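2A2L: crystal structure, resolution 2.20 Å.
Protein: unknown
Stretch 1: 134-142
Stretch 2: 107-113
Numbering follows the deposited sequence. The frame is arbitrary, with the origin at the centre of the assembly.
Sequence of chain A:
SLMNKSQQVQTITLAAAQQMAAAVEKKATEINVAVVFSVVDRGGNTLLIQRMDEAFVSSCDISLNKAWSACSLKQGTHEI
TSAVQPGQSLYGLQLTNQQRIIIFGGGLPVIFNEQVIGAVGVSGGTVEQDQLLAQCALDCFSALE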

ATOM      1  N   ALA A 134       3.756  18.999 -23.868  1.00 31.78           N
ATOM      2  CA  ALA A 134       4.975  18.572 -23.229  1.00 32.08           C
ATOM      3  C   ALA A 134       6.184  19.048 -24.023  1.00 32.31           C
ATOM      4  O   ALA A 134       7.140  19.540 -23.430  1.00 32.32           O
ATOM      5  CB  ALA A 134       4.980  17.064 -23.056  1.00 32.05           C
ATOM      6  N   GLN A 135       6.128  18.922 -25.353  1.00 32.64           N
ATOM      7  CA  GLN A 135       7.159  19.486 -26.246  1.00 33.05           C
ATOM      8  C   GLN A 135       7.190  21.013 -26.181  1.00 33.27           C
ATOM      9  O   GLN A 135       8.241  21.616 -26.171  1.00 33.30           O
ATOM     10  CB  GLN A 135       6.950  19.026 -27.694  1.00 32.95           C
ATOM     11  CG  GLN A 135       8.164  19.233 -28.625  1.00 33.11           C
ATOM     12  CD  GLN A 135       9.457  18.523 -28.158  1.00 43.32           C
ATOM     13  OE1 GLN A 135      10.525  19.146 -28.037  1.00 26.13           O
ATOM     14  NE2 GLN A 135       9.360  17.217 -27.912  1.00 43.81           N
ATOM     15  N   CYS A 136       6.006  21.604 -26.125  1.00 33.72           N
ATOM     16  CA  CYS A 136       5.788  23.011 -25.882  1.00 34.00           C
ATOM     17  C   CYS A 136       6.546  23.530 -24.663  1.00 34.19           C
ATOM     18  O   CYS A 136       7.140  24.587 -24.725  1.00 34.18           O
ATOM     19  CB  CYS A 136       4.282  23.207 -25.719  1.00 34.00           C
ATOM     20  SG  CYS A 136       3.686  24.758 -25.006  1.00 34.21           S
ATOM     21  N   ALA A 137       6.520  22.780 -23.564  1.00 34.49           N
ATOM     22  CA  ALA A 137       7.338  23.079 -22.382  1.00 34.79           C
ATOM     23  C   ALA A 137       8.843  23.026 -22.680  1.00 35.03           C
ATOM     24  O   ALA A 137       9.587  23.926 -22.288  1.00 35.07           O
ATOM     25  CB  ALA A 137       6.993  22.131 -21.240  1.00 34.73           C
ATOM     26  N   LEU A 138       9.285  21.977 -23.371  1.00 35.35           N
ATOM     27  CA  LEU A 138      10.687  21.818 -23.760  1.00 35.70           C
ATOM     28  C   LEU A 138      11.156  22.978 -24.648  1.00 35.96           C
ATOM     29  O   LEU A 138      12.212  23.557 -24.422  1.00 36.02           O
ATOM     30  CB  LEU A 138      10.893  20.468 -24.464  1.00 35.66           C
ATOM     31  CG  LEU A 138      10.482  19.182 -23.721  1.00 35.64           C
ATOM     32  CD1 LEU A 138      11.231  18.015 -24.269  1.00 34.13           C
ATOM     33  CD2 LEU A 138      10.743  19.252 -22.232  1.00 37.72           C
ATOM     34  N   ASP A 139      10.339  23.335 -25.628  1.00 36.32           N
ATOM     35  CA  ASP A 139      10.605  24.464 -26.511  1.00 36.74           C
ATOM     36  C   ASP A 139      10.724  25.801 -25.774  1.00 36.99           C
ATOM     37  O   ASP A 139      11.470  26.693 -26.216  1.00 37.06           O
ATOM     38  CB  ASP A 139       9.499  24.567 -27.563  1.00 36.68           C
ATOM     39  CG  ASP A 139       9.757  23.696 -28.762  1.00 36.76           C
ATOM     40  OD1 ASP A 139      10.909  23.241 -28.924  1.00 31.80           O
ATOM     41  OD2 ASP A 139       8.808  23.474 -29.551  1.00 49.42           O
ATOM     42  N   CYS A 140       9.974  25.947 -24.678  1.00 37.34           N
ATOM     43  CA  CYS A 140      10.120  27.101 -23.789  1.00 37.63           C
ATOM     44  C   CYS A 140      11.471  27.014 -23.079  1.00 37.84           C
ATOM     45  O   CYS A 140      12.232  27.992 -23.047  1.00 37.86           O
ATOM     46  CB  CYS A 140       8.950  27.167 -22.788  1.00 37.61           C
ATOM     47  SG  CYS A 140       9.151  28.219 -21.286  1.00 37.62           S
ATOM     48  N   PHE A 141      11.778  25.826 -22.553  1.00 38.12           N
ATOM     49  CA  PHE A 141      12.995  25.630 -21.773  1.00 38.39           C
ATOM     50  C   PHE A 141      14.198  26.093 -22.573  1.00 38.56           C
ATOM     51  O   PHE A 141      14.955  26.950 -22.118  1.00 38.64           O
ATOM     52  CB  PHE A 141      13.171  24.166 -21.339  1.00 38.37           C
ATOM     53  CG  PHE A 141      14.544  23.857 -20.778  1.00 38.39           C
ATOM     54  CD1 PHE A 141      14.898  24.279 -19.503  1.00 38.08           C
ATOM     55  CD2 PHE A 141      15.479  23.160 -21.531  1.00 40.34           C
ATOM     56  CE1 PHE A 141      16.153  24.009 -18.989  1.00 35.72           C
ATOM     57  CE2 PHE A 141      16.744  22.891 -21.026  1.00 41.58           C
ATOM     58  CZ  PHE A 141      17.077  23.315 -19.751  1.00 41.24           C
ATOM     59  N   SER A 142      14.355  25.542 -23.772  1.00 38.81           N
ATOM     60  CA  SER A 142      15.586  25.717 -24.531  1.00 39.03           C
ATOM     61  C   SER A 142      15.810  27.168 -24.924  1.00 39.20           C
ATOM     62  O   SER A 142      16.938  27.572 -25.187  1.00 39.25           O
ATOM     63  CB  SER A 142      15.598  24.813 -25.766  1.00 39.03           C
ATOM     64  OG  SER A 142      14.364  24.845 -26.448  1.00 38.95           O
TER
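Stretch 2 107-113: GLPVIFN

Stretch 2 runs as an extended β-strand from G107 to I111, then leaves it through F112 and N113. It lies along the helix of stretch 1 in nearly the same N-to-C direction: the two axes diverge by only 19° and come within 8.5 Å of each other. The register follows from this alignment, with the CA of L108 6.3 Å from the CA of A134 and the CA of V110 6.6 Å from the CA of L138. One helical turn thus keeps pace with two strand residues. The helix satisfies its own backbone, and no hydrogen bond crosses to the strand.

Aliphatic packing holds the first part of the contact. L108 points toward the helix, and its CD1 lies 3.7 Å from CB of A134. One turn on, L138 touches three strand residues: its CD1 is 3.8 Å from CB of L108, while its CD2 meets CG2 of V110 at 3.8 Å. A branched leucine suits this place because its two methyls can touch different neighbours. Two polar atoms also touch methyls in van der Waals contact: O of P109 lies 3.5 Å from CD1 of L138, and NE2 of Q135 3.4 Å from CD1 of L108, where the long side chain, leaving its CA sideways, bends its end nearer the strand.

Aromatic contacts close the far end. V110 CG1 sits over one face of the F141 ring, 3.8 Å from the ring centroid and 17° off the normal, a CH-π contact. F141 also directs its edge toward the face of F112; the centroids are 5.3 Å apart and the planes meet at 79°, with CE2 of F141 3.8 Å from CD1 of F112. Flat, broad rings let F141 engage both partners. P109 and I111 direct their CA-to-CB bonds away from the helix, in keeping with the alternation of a strand.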

ATOM      1  N   GLY A 107       4.773  12.609 -21.410  1.00 23.25           N
ATOM      2  CA  GLY A 107       5.895  12.772 -20.500  1.00 23.56           C
ATOM      3  C   GLY A 107       7.135  12.867 -21.344  1.00 23.80           C
ATOM      4  O   GLY A 107       7.341  12.029 -22.207  1.00 23.83           O
ATOM      5  N   LEU A 108       7.939  13.903 -21.134  1.00 24.01           N
ATOM      6  CA  LEU A 108       9.198  14.049 -21.879  1.00 24.28           C
ATOM      7  C   LEU A 108      10.371  14.301 -20.934  1.00 24.42           C
ATOM      8  O   LEU A 108      10.226  15.030 -19.967  1.00 24.43           O
ATOM      9  CB  LEU A 108       9.089  15.170 -22.928  1.00 24.17           C
ATOM     10  CG  LEU A 108       8.228  14.844 -24.153  1.00 24.29           C
ATOM     11  CD1 LEU A 108       8.000  16.055 -25.010  1.00 11.97           C
ATOM     12  CD2 LEU A 108       8.826  13.710 -24.993  1.00 28.78           C
ATOM     13  N   PRO A 109      11.528  13.674 -21.192  1.00 24.67           N
ATOM     14  CA  PRO A 109      12.760  14.096 -20.523  1.00 24.86           C
ATOM     15  C   PRO A 109      13.263  15.452 -21.030  1.00 25.10           C
ATOM     16  O   PRO A 109      13.036  15.813 -22.185  1.00 25.11           O
ATOM     17  CB  PRO A 109      13.739  12.986 -20.894  1.00 24.85           C
ATOM     18  CG  PRO A 109      13.245  12.514 -22.207  1.00 24.77           C
ATOM     19  CD  PRO A 109      11.762  12.524 -22.077  1.00 24.62           C
ATOM     20  N   VAL A 110      13.919  16.204 -20.153  1.00 25.40           N
ATOM     21  CA  VAL A 110      14.506  17.487 -20.523  1.00 25.70           C
ATOM     22  C   VAL A 110      16.000  17.275 -20.742  1.00 25.89           C
ATOM     23  O   VAL A 110      16.704  16.869 -19.818  1.00 25.92           O
ATOM     24  CB  VAL A 110      14.310  18.547 -19.403  1.00 25.69           C
ATOM     25  CG1 VAL A 110      14.929  19.879 -19.809  1.00 25.78           C
ATOM     26  CG2 VAL A 110      12.842  18.725 -19.069  1.00 25.58           C
ATOM     27  N   ILE A 111      16.468  17.538 -21.956  1.00 26.17           N
ATOM     28  CA  ILE A 111      17.849  17.234 -22.333  1.00 26.49           C
ATOM     29  C   ILE A 111      18.694  18.501 -22.491  1.00 26.71           C
ATOM     30  O   ILE A 111      18.486  19.307 -23.408  1.00 26.80           O
ATOM     31  CB  ILE A 111      17.914  16.408 -23.635  1.00 26.44           C
ATOM     32  CG1 ILE A 111      17.284  15.028 -23.428  1.00 26.46           C
ATOM     33  CG2 ILE A 111      19.344  16.322 -24.168  1.00 26.46           C
ATOM     34  CD1 ILE A 111      16.361  14.637 -24.555  1.00 27.24           C
ATOM     35  N   PHE A 112      19.654  18.665 -21.598  1.00 26.99           N
ATOM     36  CA  PHE A 112      20.548  19.809 -21.641  1.00 27.26           C
ATOM     37  C   PHE A 112      21.984  19.291 -21.632  1.00 27.43           C
ATOM     38  O   PHE A 112      22.380  18.582 -20.705  1.00 27.51           O
ATOM     39  CB  PHE A 112      20.297  20.696 -20.426  1.00 27.24           C
ATOM     40  CG  PHE A 112      20.758  22.138 -20.586  1.00 27.37           C
ATOM     41  CD1 PHE A 112      20.443  22.878 -21.730  1.00 36.79           C
ATOM     42  CD2 PHE A 112      21.447  22.770 -19.554  1.00 37.86           C
ATOM     43  CE1 PHE A 112      20.839  24.207 -21.858  1.00 40.97           C
ATOM     44  CE2 PHE A 112      21.847  24.106 -19.666  1.00 38.58           C
ATOM     45  CZ  PHE A 112      21.543  24.824 -20.824  1.00 36.32           C
ATOM     46  N   ASN A 113      22.746  19.637 -22.674  1.00 27.62           N
ATOM     47  CA  ASN A 113      24.167  19.305 -22.778  1.00 27.79           C
ATOM     48  C   ASN A 113      24.322  17.796 -22.799  1.00 27.87           C
ATOM     49  O   ASN A 113      25.056  17.216 -21.983  1.00 27.96           O
ATOM     50  CB  ASN A 113      25.005  19.921 -21.638  1.00 27.78           C
ATOM     51  CG  ASN A 113      24.806  21.431 -21.494  1.00 27.88           C
ATOM     52  OD1 ASN A 113      24.666  22.153 -22.490  1.00 40.09           O
ATOM     53  ND2 ASN A 113      24.809  21.915 -20.244  1.00 30.06           N
TER